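Local coordinates for glyoxalase family protein (Bacillus cereus, PDB 1ZSW), which binds a zinc ion and belongs to the glyoxalase (vicinal oxygen chelate) family, probably as a metal-dependent enzyme whose reaction is not established, at residues M36-A41 with F86-L91; R56-V61 with K314-P319; V61-P66 with I275-F280; S67-F72 with A333-K338; D126-E131 with Q142-E147. All coordinates share one frame; numbering follows the deposited sequence. Where two conformers were deposited one is given.

Contact 1 (M36-A41 with F86-L91); sequences MVTKNA and FFEIPL
Met36 and Phe86 start three matched pairs, continued by Val37 with Phe87 and Thr38 with Glu88, that make strands 31-38 and 83-88 parallel neighbours in the mixed sheet of this glyoxalase-fold protein. The backbone bonds are regular: Phe87 N donates to Met36 O, Thr38 N to Phe87 O, and Ile89 N to Thr38 O at 2.8 Å.

On the face bearing Met36 and Phe86, methyl packs against ring. Bends at chi2 and chi3 (71° and 72°) fold the methionine back so that CE lies over the phenylalanine ring, 3.9 Å from its centroid, a CH-pi contact within a Met-aromatic pair. On the other face, Val37 CG1 packs against Ile89 CD1 at 4.0 Å.

Polar side chains tie the strand ends. Lys39 NZ donates to Pro90 O and also to Val92 O, while Thr38 OG1 pairs with Glu147. Asn40 caps helix 41-51, and Ala41 N, in its first turn, donates a hydrogen bond to Glu88 OE1 at 2.8 Å, meeting that oxygen from above the carboxylate plane.

Contact 2 (R56-V61 with K314-P319); sequences RVKMTV and KLDLPP
Lys58 reaches Asp316 from strand 55-62, its chain turned at chi2 (108°) so that it crosses the aspartate at about a right angle. NZ makes a salt bridge to Asp316 OD2 at 3.2 Å and another to Asp305; a water spans the first pair, accepting from the ammonium and donating to OD2. Lys58 also shares with Val57 the classic beta bulge opposite Phe72. At Met59, the backbone O receives Asp316 N at 2.9 Å, nearly along the C=O axis, while the backbone N donates to a second water, 2.6 Å from Asp316 OD2. The methionine CE rests on the Lys314 carbonyl carbon. Next, Thr60 OG1 donates to Asp316 O at 2.5 Å, a doubtfully short length, and Val61 CG2 meets Leu317 CD2 at 3.7 Å. Asp316 thus joins strand 55-62, one of the two outermost in its sheet, to the loop after strand 292-300. The Lys58 salt bridge and the waters at OD2 would probably favour the ionised form of Asp316, although Lys58 divides its charge between this residue and Asp305.

Contact 3 (V61-P66 with I275-F280); sequences VNQDDP and IDRFYF
Asp64 OD1 takes a nearly straight bond from Arg277 NH1 at 3.0 Å, and its other oxygen, OD2, takes Arg277 NH2 at 3.1 Å. The guanidinium therefore grips the carboxylate end-on, one nitrogen to each oxygen, in a bidentate salt bridge. Both oxygens are met on their syn sides but well out of the carboxylate plane, the two planes being 45° apart. OD1 lies close to the guanidinium plane, at its edge. A bend at chi2 (-56°), followed by an extended run, brings NH1 and NH2 to Asp64. Arg277 NE is held separately by Tyr284 OH, which helps to fix the rotation of the group.

The aspartate is presented by a type I beta turn, Asn62 to Asp65, at the end of strand 55-62. Within it Asn62 OD1 accepts from Asp64 N at 2.9 Å, an Asx turn. A second Asx turn, from Asp276 OD1 to Phe278 N, shapes the loop carrying the arginine. These loops follow strands 55-62 and 275-276, the two outermost strands of the mixed sheet.

Beside the ion pair, the extended side chain of Gln63 reaches across Arg277, its amide plane 84° from the guanidinium plane. The Arg277 side chain lies about 6 Å from the zinc ion.

Contact 4 (S67-F72 with A333-K338); sequences SMYHLF and APIEEK
Tyr69 and Ala333 make the polar link between strand 69-74 and the C-terminal tail: the phenol OH donates to Ala333 O at 2.6 Å. The carbonyl oxygen lies at the edge of the tyrosine ring, near its plane, whereas the hydroxyl stands 40° out of the plane of the carbonyl. The bond thus approaches its acceptor from above, away from a lone-pair direction.

Apolar contacts come from Ile335, whose CD1 sits over the centre of the Tyr69 ring, 3.8 Å from the centroid and only 11° off the normal, a CH-pi contact. The two side chains slide past one another in opposite directions, and CG1 lies 4.0 Å from Tyr69 CE1 and CZ. With CG1 anti to its own carbonyl carbon (chi1 -75°), the CD1 methyl also meets Leu71 CD2 tip to tip at 3.7 Å. Ile335 therefore packs on two alternate residues of the strand, and it further touches Met59 on the neighbouring strand and Asn42 on helix 41-51.

The arrangement is that of an extended C-terminal tail laid against one face of a mixed sheet, held to strand 69-74 by Tyr69 and Ile335 and to helix 41-51 by polar bonds such as the Glu337-Lys49 salt bridge.

Contact 5 (D126-E131 with Q142-E147); sequences DVKHSE and QFEDAE
Ser130 OG sits between its own backbone N and carbonyl carbon (chi1 77°), a position from which it can accept from Gln142 N at 2.9 Å. Phe143 takes a similar first torsion, chi1 68°, which turns its ring toward Phe122 of helix 112-124 and Phe47 of helix 41-51. The two segments form an antiparallel edge, the short, weakly bonded strand 128-129 running against strand 138-144 in the sheet of the glyoxalase-like fold, with His129 and Phe143 as a non-hydrogen-bonded pair.

Backbone bonds flank that pair: Ser130 N donates to Gln142 O at 2.8 Å, and Glu144 N to Lys128 O at a longer 3.1 Å. The serine hydroxyl, besides accepting from Gln142, donates to Glu131 O, so both of its roles are used. Between Lys128 and Glu144 the second backbone link is made through a water, which accepts from Lys128 N and donates to Glu144 O.

Lys128 and Glu144 lie side by side and point the same way, but they touch through the lysine CE and the carboxylate; NZ stays 4.7 Å from Glu144 OE2, too far for an ion pair. Val127 CG1 lies 3.5 Å from Glu144 O and 4.1 Å from Phe143 CD1.

How the contacts relate
Four of the contacts meet in one mixed sheet and illustrate how a continuous sheet can gather segments distant in sequence. Strand 69-74 lies between the strands of contacts 1 and 2: Phe86 N reaches Leu71 O at 2.9 Å, and Lys58 O receives Phe72 N at 2.9 Å. Contacts 2 and 3 share Val61, their centres about 10 Å apart. Contact 5 stands apart, about 31 Å from contact 3 between centres, yet Glu147 returns to contact 1 through Thr38 OG1. The zinc ion, held by His33, His246 and Glu294, is nearest contacts 1 and 3, about 6 Å from the side chains of Phe87 and Arg277.

Contact 1 (M36-A41 with F86-L91)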
# COMPACT_ATOMS: atom_id res chain seq x y z
N MET A 36 7.28 -2.54 1.14
CA MET A 36 8.53 -2.07 0.49
C MET A 36 9.73 -2.65 1.21
O MET A 36 9.63 -3.24 2.28
CB MET A 36 8.60 -0.54 0.62
CG MET A 36 7.75 0.27 -0.36
SD MET A 36 5.98 0.19 -0.08
CE MET A 36 5.83 1.18 1.40
N VAL A 37 10.90 -2.50 0.58
CA VAL A 37 12.16 -2.90 1.17
C VAL A 37 12.99 -1.66 1.48
O VAL A 37 13.12 -0.78 0.61
CB VAL A 37 12.91 -3.78 0.18
CG1 VAL A 37 14.35 -4.11 0.66
CG2 VAL A 37 12.13 -5.10 -0.05
N THR A 38 13.52 -1.60 2.71
CA THR A 38 14.47 -0.55 3.16
C THR A 38 15.78 -1.20 3.57
O THR A 38 15.81 -2.34 4.03
CB THR A 38 13.91 0.31 4.33
OG1 THR A 38 14.81 1.39 4.61
CG2 THR A 38 13.72 -0.49 5.60
N LYS A 39 16.88 -0.46 3.40
CA LYS A 39 18.18 -0.95 3.84
C LYS A 39 18.45 -0.58 5.30
O LYS A 39 19.31 -1.21 5.97
CB LYS A 39 19.27 -0.31 2.96
CG LYS A 39 20.60 -1.01 3.07
CD LYS A 39 21.62 -0.38 2.13
CE LYS A 39 23.01 -0.97 2.37
NZ LYS A 39 23.18 -2.39 1.94
N ASN A 40 17.76 0.45 5.82
CA ASN A 40 18.13 1.04 7.12
C ASN A 40 16.91 1.50 7.88
O ASN A 40 16.32 2.49 7.52
CB ASN A 40 19.09 2.21 6.90
CG ASN A 40 19.68 2.74 8.20
OD1 ASN A 40 19.02 3.42 8.98
ND2 ASN A 40 20.95 2.42 8.44
N ALA A 41 16.53 0.76 8.92
CA ALA A 41 15.35 1.08 9.71
C ALA A 41 15.43 2.43 10.41
O ALA A 41 14.42 3.12 10.49
CB ALA A 41 15.03 -0.04 10.72
N PHE A 86 7.55 -1.69 5.65
CA PHE A 86 8.90 -1.84 5.13
C PHE A 86 9.59 -3.00 5.82
O PHE A 86 9.51 -3.09 7.04
CB PHE A 86 9.70 -0.56 5.44
CG PHE A 86 9.23 0.64 4.67
CD1 PHE A 86 9.88 0.96 3.48
CD2 PHE A 86 8.16 1.43 5.12
CE1 PHE A 86 9.46 2.02 2.73
CE2 PHE A 86 7.73 2.57 4.34
CZ PHE A 86 8.41 2.84 3.17
N PHE A 87 10.24 -3.85 5.03
CA PHE A 87 11.12 -4.92 5.55
C PHE A 87 12.50 -4.33 5.51
O PHE A 87 12.92 -3.82 4.47
CB PHE A 87 11.05 -6.13 4.61
CG PHE A 87 9.70 -6.76 4.57
CD1 PHE A 87 8.81 -6.50 3.52
CD2 PHE A 87 9.29 -7.60 5.61
CE1 PHE A 87 7.54 -7.08 3.50
CE2 PHE A 87 8.02 -8.18 5.60
CZ PHE A 87 7.16 -7.92 4.54
N GLU A 88 13.22 -4.39 6.64
CA GLU A 88 14.58 -3.88 6.66
C GLU A 88 15.51 -5.01 6.28
O GLU A 88 15.55 -6.04 6.96
CB GLU A 88 15.00 -3.34 8.04
CG GLU A 88 16.46 -2.80 7.97
CD GLU A 88 17.14 -2.63 9.35
OE1 GLU A 88 17.80 -1.60 9.57
OE2 GLU A 88 17.01 -3.53 10.18
N ILE A 89 16.31 -4.81 5.23
CA ILE A 89 17.24 -5.84 4.76
C ILE A 89 18.58 -5.12 4.65
O ILE A 89 18.89 -4.56 3.62
CB ILE A 89 16.78 -6.42 3.41
CG1 ILE A 89 15.33 -6.94 3.56
CG2 ILE A 89 17.77 -7.51 2.90
CD1 ILE A 89 14.77 -7.70 2.39
N PRO A 90 19.36 -5.10 5.75
CA PRO A 90 20.60 -4.30 5.83
C PRO A 90 21.63 -4.45 4.70
O PRO A 90 22.32 -3.47 4.40
CB PRO A 90 21.18 -4.72 7.20
CG PRO A 90 19.93 -4.97 8.00
CD PRO A 90 19.08 -5.76 7.03
N LEU A 91 21.74 -5.62 4.08
CA LEU A 91 22.73 -5.81 3.00
C LEU A 91 22.17 -5.69 1.59
O LEU A 91 22.86 -5.94 0.61
CB LEU A 91 23.41 -7.15 3.13
CG LEU A 91 24.21 -7.34 4.41
CD1 LEU A 91 24.63 -8.74 4.44
CD2 LEU A 91 25.42 -6.44 4.44

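Contact 2 (R56-V61 with K314-P319)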
# COMPACT_ATOMS: atom_id res chain seq x y z
N ARG A 56 4.03 5.27 13.64
CA ARG A 56 4.56 3.92 13.53
C ARG A 56 3.61 3.03 14.29
O ARG A 56 3.59 3.08 15.52
CB ARG A 56 5.98 3.78 14.06
CG ARG A 56 6.45 2.31 13.94
CD ARG A 56 7.88 2.17 14.31
NE ARG A 56 7.99 2.07 15.78
CZ ARG A 56 8.78 2.84 16.53
NH1 ARG A 56 9.54 3.78 16.00
NH2 ARG A 56 8.81 2.63 17.84
N VAL A 57 2.80 2.29 13.56
CA VAL A 57 1.68 1.55 14.17
C VAL A 57 2.10 0.16 14.61
O VAL A 57 1.41 -0.46 15.40
CB VAL A 57 0.40 1.52 13.30
CG1 VAL A 57 -0.15 2.94 13.14
CG2 VAL A 57 0.68 0.95 11.88
N LYS A 58 3.21 -0.35 14.06
CA LYS A 58 3.69 -1.67 14.45
C LYS A 58 5.16 -1.83 14.15
O LYS A 58 5.64 -1.51 13.06
CB LYS A 58 2.89 -2.80 13.79
CG LYS A 58 2.86 -4.11 14.64
CD LYS A 58 1.43 -4.27 15.22
CE LYS A 58 1.39 -5.01 16.54
NZ LYS A 58 0.21 -4.54 17.35
N MET A 59 5.88 -2.30 15.16
CA MET A 59 7.28 -2.60 15.03
C MET A 59 7.35 -4.09 15.30
O MET A 59 7.16 -4.52 16.44
CB MET A 59 8.10 -1.83 16.06
CG MET A 59 9.56 -2.19 16.10
SD MET A 59 10.53 -0.98 17.03
CE MET A 59 9.76 -1.08 18.65
N THR A 60 7.59 -4.86 14.25
CA THR A 60 7.60 -6.35 14.39
C THR A 60 8.69 -6.94 13.51
O THR A 60 9.67 -6.24 13.17
CB THR A 60 6.17 -6.92 14.18
OG1 THR A 60 6.12 -8.33 14.52
CG2 THR A 60 5.70 -6.72 12.74
N VAL A 61 8.57 -8.24 13.21
CA VAL A 61 9.51 -8.96 12.33
C VAL A 61 8.74 -9.64 11.22
O VAL A 61 7.52 -9.84 11.32
CB VAL A 61 10.38 -9.98 13.11
CG1 VAL A 61 11.30 -9.27 14.14
CG2 VAL A 61 9.54 -11.11 13.75
N LYS A 314 6.72 -0.87 21.30
CA LYS A 314 7.66 -1.96 21.56
C LYS A 314 7.59 -3.01 20.47
O LYS A 314 6.79 -2.91 19.54
CB LYS A 314 7.46 -2.56 22.95
CG LYS A 314 6.07 -3.09 23.25
CD LYS A 314 5.85 -3.14 24.77
CE LYS A 314 4.88 -4.25 25.19
NZ LYS A 314 3.53 -4.17 24.52
N LEU A 315 8.46 -4.01 20.59
CA LEU A 315 8.56 -5.07 19.59
C LEU A 315 7.45 -6.06 19.77
O LEU A 315 7.45 -6.82 20.75
CB LEU A 315 9.90 -5.78 19.68
CG LEU A 315 10.15 -6.88 18.65
CD1 LEU A 315 10.28 -6.29 17.24
CD2 LEU A 315 11.41 -7.65 19.02
N ASP A 316 6.49 -6.04 18.84
CA ASP A 316 5.34 -6.91 18.89
C ASP A 316 5.57 -8.15 18.06
O ASP A 316 6.19 -8.08 16.99
CB ASP A 316 4.08 -6.19 18.41
CG ASP A 316 3.63 -5.09 19.38
OD1 ASP A 316 3.92 -5.19 20.60
OD2 ASP A 316 2.99 -4.12 18.91
N LEU A 317 5.09 -9.28 18.56
CA LEU A 317 5.26 -10.54 17.86
C LEU A 317 3.93 -11.25 17.78
O LEU A 317 3.09 -11.12 18.68
CB LEU A 317 6.28 -11.43 18.57
CG LEU A 317 7.71 -10.90 18.66
CD1 LEU A 317 8.51 -11.73 19.63
CD2 LEU A 317 8.36 -10.82 17.26
N PRO A 318 3.73 -12.01 16.69
CA PRO A 318 2.56 -12.87 16.58
C PRO A 318 2.74 -13.97 17.64
O PRO A 318 3.88 -14.28 17.98
CB PRO A 318 2.68 -13.44 15.15
CG PRO A 318 4.15 -13.34 14.82
CD PRO A 318 4.64 -12.11 15.52
N PRO A 319 1.64 -14.49 18.20
CA PRO A 319 1.75 -15.46 19.31
C PRO A 319 2.74 -16.59 19.07
O PRO A 319 3.48 -16.94 19.99
CB PRO A 319 0.33 -16.00 19.43
CG PRO A 319 -0.53 -14.86 19.01
CD PRO A 319 0.23 -14.18 17.90
O HOH W 1 1.37 -2.32 19.44
O HOH W 2 4.64 -2.50 17.80

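Contact 3 (V61-P66 with I275-F280)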
# COMPACT_ATOMS: atom_id res chain seq x y z
N VAL A 61 8.57 -8.24 13.21
CA VAL A 61 9.51 -8.96 12.33
C VAL A 61 8.74 -9.64 11.22
O VAL A 61 7.52 -9.84 11.32
CB VAL A 61 10.38 -9.98 13.11
CG1 VAL A 61 11.30 -9.27 14.14
CG2 VAL A 61 9.54 -11.11 13.75
N ASN A 62 9.44 -9.91 10.12
CA ASN A 62 8.90 -10.65 8.98
C ASN A 62 8.49 -12.01 9.50
O ASN A 62 9.32 -12.73 10.06
CB ASN A 62 9.97 -10.75 7.90
CG ASN A 62 9.51 -11.48 6.63
OD1 ASN A 62 8.48 -12.15 6.61
ND2 ASN A 62 10.29 -11.35 5.56
N GLN A 63 7.20 -12.33 9.38
CA GLN A 63 6.68 -13.58 9.95
C GLN A 63 7.31 -14.79 9.28
O GLN A 63 7.40 -15.85 9.89
CB GLN A 63 5.14 -13.63 9.89
CG GLN A 63 4.47 -12.60 10.83
CD GLN A 63 2.96 -12.50 10.66
OE1 GLN A 63 2.34 -11.52 11.08
NE2 GLN A 63 2.35 -13.52 10.07
N ASP A 64 7.76 -14.61 8.03
CA ASP A 64 8.41 -15.66 7.25
C ASP A 64 9.94 -15.69 7.49
O ASP A 64 10.63 -16.59 6.99
CB ASP A 64 8.10 -15.51 5.75
CG ASP A 64 6.61 -15.61 5.43
OD1 ASP A 64 5.83 -16.14 6.26
OD2 ASP A 64 6.20 -15.17 4.32
N ASP A 65 10.45 -14.71 8.24
CA ASP A 65 11.88 -14.59 8.57
C ASP A 65 12.09 -13.64 9.77
O ASP A 65 12.35 -12.45 9.59
CB ASP A 65 12.69 -14.11 7.34
CG ASP A 65 14.19 -13.99 7.62
OD1 ASP A 65 14.64 -14.19 8.77
OD2 ASP A 65 14.94 -13.66 6.66
N PRO A 66 11.94 -14.17 10.99
CA PRO A 66 12.06 -13.42 12.24
C PRO A 66 13.36 -12.64 12.48
O PRO A 66 13.47 -11.94 13.49
CB PRO A 66 11.87 -14.50 13.31
CG PRO A 66 11.04 -15.55 12.62
CD PRO A 66 11.59 -15.58 11.23
N ILE A 275 -3.33 -17.35 4.13
CA ILE A 275 -2.39 -17.38 5.26
C ILE A 275 -2.87 -16.41 6.35
O ILE A 275 -3.25 -15.28 6.06
CB ILE A 275 -1.00 -16.94 4.80
CG1 ILE A 275 -0.44 -17.87 3.70
CG2 ILE A 275 -0.03 -16.85 6.00
CD1 ILE A 275 0.64 -17.23 2.83
N ASP A 276 -2.89 -16.86 7.60
CA ASP A 276 -3.24 -15.99 8.70
C ASP A 276 -2.03 -15.15 9.11
O ASP A 276 -0.99 -15.69 9.55
CB ASP A 276 -3.79 -16.80 9.87
CG ASP A 276 -4.41 -15.92 10.93
OD1 ASP A 276 -4.24 -14.68 10.85
OD2 ASP A 276 -5.05 -16.47 11.85
N ARG A 277 -2.15 -13.84 8.89
CA ARG A 277 -1.08 -12.90 9.19
C ARG A 277 -1.32 -12.23 10.54
O ARG A 277 -0.64 -11.24 10.87
CB ARG A 277 -0.95 -11.87 8.06
CG ARG A 277 -0.43 -12.43 6.72
CD ARG A 277 0.91 -13.14 6.86
NE ARG A 277 1.66 -13.22 5.60
CZ ARG A 277 2.74 -13.99 5.43
NH1 ARG A 277 3.15 -14.79 6.42
NH2 ARG A 277 3.38 -14.00 4.26
N PHE A 278 -2.25 -12.80 11.30
CA PHE A 278 -2.66 -12.33 12.63
C PHE A 278 -3.52 -11.07 12.59
O PHE A 278 -4.68 -11.09 13.00
CB PHE A 278 -1.46 -12.21 13.60
CG PHE A 278 -1.87 -12.09 15.04
CD1 PHE A 278 -2.56 -13.11 15.68
CD2 PHE A 278 -1.53 -10.96 15.77
CE1 PHE A 278 -2.93 -13.00 17.01
CE2 PHE A 278 -1.89 -10.85 17.11
CZ PHE A 278 -2.59 -11.87 17.73
N TYR A 279 -2.96 -9.99 12.03
CA TYR A 279 -3.68 -8.73 11.94
C TYR A 279 -4.72 -8.76 10.81
O TYR A 279 -5.57 -7.87 10.75
CB TYR A 279 -2.68 -7.61 11.74
CG TYR A 279 -1.52 -7.71 12.73
CD1 TYR A 279 -0.23 -7.94 12.28
CD2 TYR A 279 -1.75 -7.60 14.11
CE1 TYR A 279 0.84 -8.03 13.17
CE2 TYR A 279 -0.70 -7.69 15.01
CZ TYR A 279 0.59 -7.91 14.54
OH TYR A 279 1.65 -8.02 15.42
N PHE A 280 -4.63 -9.78 9.96
CA PHE A 280 -5.59 -10.03 8.88
C PHE A 280 -5.27 -11.40 8.28
O PHE A 280 -4.17 -11.95 8.52
CB PHE A 280 -5.50 -8.93 7.79
CG PHE A 280 -4.08 -8.63 7.31
CD1 PHE A 280 -3.46 -9.42 6.33
CD2 PHE A 280 -3.37 -7.53 7.83
CE1 PHE A 280 -2.14 -9.13 5.87
CE2 PHE A 280 -2.04 -7.24 7.38
CZ PHE A 280 -1.45 -8.07 6.39

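Contact 4 (S67-F72 with A333-K338)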
# COMPACT_ATOMS: atom_id res chain seq x y z
N SER A 67 14.34 -12.74 11.57
CA SER A 67 15.60 -11.99 11.72
C SER A 67 15.51 -10.57 11.12
O SER A 67 16.42 -9.74 11.31
CB SER A 67 16.76 -12.75 11.09
OG SER A 67 16.68 -12.72 9.67
N MET A 68 14.41 -10.30 10.42
CA MET A 68 14.25 -9.09 9.65
C MET A 68 13.17 -8.21 10.27
O MET A 68 12.07 -8.69 10.46
CB MET A 68 13.81 -9.54 8.25
CG MET A 68 13.53 -8.48 7.28
SD MET A 68 13.06 -9.23 5.72
CE MET A 68 14.38 -10.42 5.38
N TYR A 69 13.47 -6.92 10.54
CA TYR A 69 12.42 -5.99 10.98
C TYR A 69 11.36 -5.83 9.90
O TYR A 69 11.66 -5.84 8.70
CB TYR A 69 12.99 -4.60 11.27
CG TYR A 69 13.48 -4.30 12.69
CD1 TYR A 69 14.79 -3.89 12.92
CD2 TYR A 69 12.62 -4.39 13.78
CE1 TYR A 69 15.24 -3.58 14.21
CE2 TYR A 69 13.06 -4.09 15.08
CZ TYR A 69 14.36 -3.67 15.27
OH TYR A 69 14.79 -3.38 16.56
N HIS A 70 10.13 -5.66 10.36
CA HIS A 70 9.01 -5.29 9.53
C HIS A 70 8.32 -4.12 10.26
O HIS A 70 7.78 -4.28 11.36
CB HIS A 70 8.06 -6.49 9.29
CG HIS A 70 7.03 -6.26 8.23
ND1 HIS A 70 5.95 -7.10 8.04
CD2 HIS A 70 6.90 -5.26 7.32
CE1 HIS A 70 5.22 -6.65 7.04
NE2 HIS A 70 5.76 -5.53 6.59
N LEU A 71 8.37 -2.93 9.67
CA LEU A 71 7.82 -1.73 10.30
C LEU A 71 6.60 -1.21 9.54
O LEU A 71 6.62 -1.15 8.29
CB LEU A 71 8.90 -0.63 10.32
CG LEU A 71 10.32 -1.00 10.77
CD1 LEU A 71 11.12 0.26 10.76
CD2 LEU A 71 10.30 -1.60 12.19
N PHE A 72 5.48 -0.96 10.24
CA PHE A 72 4.29 -0.39 9.58
C PHE A 72 4.13 1.03 10.07
O PHE A 72 4.39 1.35 11.25
CB PHE A 72 2.97 -1.11 9.94
CG PHE A 72 2.79 -2.51 9.38
CD1 PHE A 72 3.46 -3.59 9.94
CD2 PHE A 72 1.89 -2.74 8.33
CE1 PHE A 72 3.26 -4.88 9.46
CE2 PHE A 72 1.68 -4.04 7.83
CZ PHE A 72 2.38 -5.11 8.40
N ALA A 333 19.00 -4.95 16.43
CA ALA A 333 19.48 -3.68 16.96
C ALA A 333 18.29 -2.78 17.21
O ALA A 333 17.35 -2.75 16.40
CB ALA A 333 20.42 -3.02 15.98
N PRO A 334 18.30 -2.04 18.33
CA PRO A 334 17.19 -1.13 18.60
C PRO A 334 17.07 -0.05 17.52
O PRO A 334 18.07 0.34 16.92
CB PRO A 334 17.55 -0.50 19.95
CG PRO A 334 19.01 -0.75 20.13
CD PRO A 334 19.32 -2.01 19.40
N ILE A 335 15.85 0.42 17.27
CA ILE A 335 15.68 1.49 16.30
C ILE A 335 15.94 2.82 17.00
O ILE A 335 15.27 3.15 17.98
CB ILE A 335 14.32 1.43 15.59
CG1 ILE A 335 14.36 0.29 14.56
CG2 ILE A 335 13.98 2.77 14.91
CD1 ILE A 335 13.03 -0.26 14.22
N GLU A 336 16.94 3.54 16.52
CA GLU A 336 17.38 4.77 17.16
C GLU A 336 16.62 5.97 16.63
O GLU A 336 16.57 6.18 15.42
CB GLU A 336 18.88 4.96 16.93
CG GLU A 336 19.76 3.88 17.56
CD GLU A 336 21.19 3.93 17.05
OE1 GLU A 336 21.70 2.87 16.62
OE2 GLU A 336 21.80 5.02 17.08
N GLU A 337 16.03 6.75 17.54
CA GLU A 337 15.33 7.98 17.19
C GLU A 337 16.33 9.11 16.98
O GLU A 337 17.10 9.45 17.88
CB GLU A 337 14.33 8.37 18.28
CG GLU A 337 13.18 7.38 18.46
CD GLU A 337 12.17 7.41 17.31
OE1 GLU A 337 12.10 8.42 16.59
OE2 GLU A 337 11.44 6.40 17.14
N LYS A 338 16.33 9.68 15.77
CA LYS A 338 17.25 10.76 15.43
C LYS A 338 16.52 12.11 15.33
O LYS A 338 15.30 12.21 15.51
CB LYS A 338 18.05 10.44 14.16
CG LYS A 338 17.29 10.59 12.84
CD LYS A 338 18.01 9.87 11.69
CE LYS A 338 17.94 10.69 10.39
NZ LYS A 338 18.16 9.88 9.14
OXT LYS A 338 17.15 13.14 15.08

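Contact 5 (D126-E131 with Q142-E147)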
# COMPACT_ATOMS: atom_id res chain seq x y z
N ASP A 126 15.11 18.73 3.21
CA ASP A 126 15.93 18.32 2.07
C ASP A 126 15.43 17.04 1.39
O ASP A 126 16.21 16.19 0.94
CB ASP A 126 17.41 18.19 2.45
CG ASP A 126 18.05 19.53 2.75
OD1 ASP A 126 17.73 20.52 2.05
OD2 ASP A 126 18.86 19.59 3.70
N VAL A 127 14.11 16.93 1.30
CA VAL A 127 13.47 15.85 0.59
C VAL A 127 13.41 16.20 -0.89
O VAL A 127 12.96 17.30 -1.25
CB VAL A 127 12.02 15.65 1.08
CG1 VAL A 127 11.35 14.50 0.30
CG2 VAL A 127 12.02 15.38 2.60
N LYS A 128 13.82 15.26 -1.73
CA LYS A 128 13.65 15.39 -3.17
C LYS A 128 12.18 15.54 -3.54
O LYS A 128 11.35 14.72 -3.14
CB LYS A 128 14.30 14.20 -3.89
CG LYS A 128 14.11 14.20 -5.40
CD LYS A 128 15.06 13.19 -6.05
CE LYS A 128 14.72 12.95 -7.52
NZ LYS A 128 15.11 14.08 -8.39
N HIS A 129 11.83 16.59 -4.28
CA HIS A 129 10.42 16.83 -4.61
C HIS A 129 10.29 17.67 -5.86
O HIS A 129 11.24 18.38 -6.24
CB HIS A 129 9.68 17.53 -3.46
CG HIS A 129 10.18 18.91 -3.18
ND1 HIS A 129 11.37 19.13 -2.53
CD2 HIS A 129 9.67 20.13 -3.46
CE1 HIS A 129 11.58 20.43 -2.42
NE2 HIS A 129 10.56 21.06 -2.98
N SER A 130 9.12 17.57 -6.47
CA SER A 130 8.79 18.22 -7.73
C SER A 130 8.26 19.61 -7.44
O SER A 130 8.23 20.07 -6.29
CB SER A 130 7.75 17.38 -8.48
OG SER A 130 6.42 17.50 -7.95
N GLU A 131 7.88 20.34 -8.50
CA GLU A 131 7.05 21.50 -8.29
C GLU A 131 5.60 21.05 -8.33
O GLU A 131 5.32 19.89 -8.65
CB GLU A 131 7.33 22.55 -9.38
CG GLU A 131 8.76 23.04 -9.35
CD GLU A 131 9.06 23.89 -8.13
OE1 GLU A 131 8.24 24.77 -7.80
OE2 GLU A 131 10.13 23.68 -7.50
N GLN A 142 5.04 15.53 -6.42
CA GLN A 142 5.84 14.31 -6.42
C GLN A 142 7.03 14.43 -5.48
O GLN A 142 7.61 15.49 -5.32
CB GLN A 142 6.36 13.98 -7.83
CG GLN A 142 5.27 13.58 -8.79
CD GLN A 142 5.81 13.41 -10.21
OE1 GLN A 142 7.02 13.29 -10.42
NE2 GLN A 142 4.91 13.42 -11.18
N PHE A 143 7.40 13.32 -4.84
CA PHE A 143 8.61 13.33 -4.03
C PHE A 143 9.23 11.92 -3.94
O PHE A 143 8.64 10.96 -4.42
CB PHE A 143 8.34 13.93 -2.63
CG PHE A 143 7.45 13.08 -1.74
CD1 PHE A 143 8.02 12.36 -0.71
CD2 PHE A 143 6.08 13.09 -1.90
CE1 PHE A 143 7.20 11.61 0.16
CE2 PHE A 143 5.24 12.32 -1.05
CZ PHE A 143 5.83 11.59 -0.01
N GLU A 144 10.44 11.82 -3.40
CA GLU A 144 11.12 10.54 -3.23
C GLU A 144 11.77 10.46 -1.87
O GLU A 144 12.22 11.48 -1.33
CB GLU A 144 12.22 10.36 -4.28
CG GLU A 144 11.74 10.38 -5.68
CD GLU A 144 12.83 10.00 -6.70
OE1 GLU A 144 13.93 9.53 -6.34
OE2 GLU A 144 12.52 10.18 -7.89
N ASP A 145 11.86 9.26 -1.32
CA ASP A 145 12.70 9.08 -0.16
C ASP A 145 14.16 8.91 -0.57
O ASP A 145 14.48 8.89 -1.78
CB ASP A 145 12.18 8.00 0.82
CG ASP A 145 12.44 6.60 0.38
OD1 ASP A 145 13.18 6.36 -0.61
OD2 ASP A 145 11.88 5.69 1.06
N ALA A 146 15.04 8.80 0.40
CA ALA A 146 16.48 8.71 0.13
C ALA A 146 16.92 7.44 -0.61
O ALA A 146 18.04 7.36 -1.14
CB ALA A 146 17.26 8.84 1.44
N GLU A 147 16.03 6.43 -0.63
CA GLU A 147 16.30 5.12 -1.23
C GLU A 147 15.77 5.01 -2.66
O GLU A 147 15.84 3.93 -3.29
CB GLU A 147 15.65 4.06 -0.35
CG GLU A 147 16.21 4.14 1.08
CD GLU A 147 16.02 2.87 1.86
OE1 GLU A 147 17.00 2.09 2.02
OE2 GLU A 147 14.89 2.68 2.34
O HOH W 3 14.56 12.62 -0.60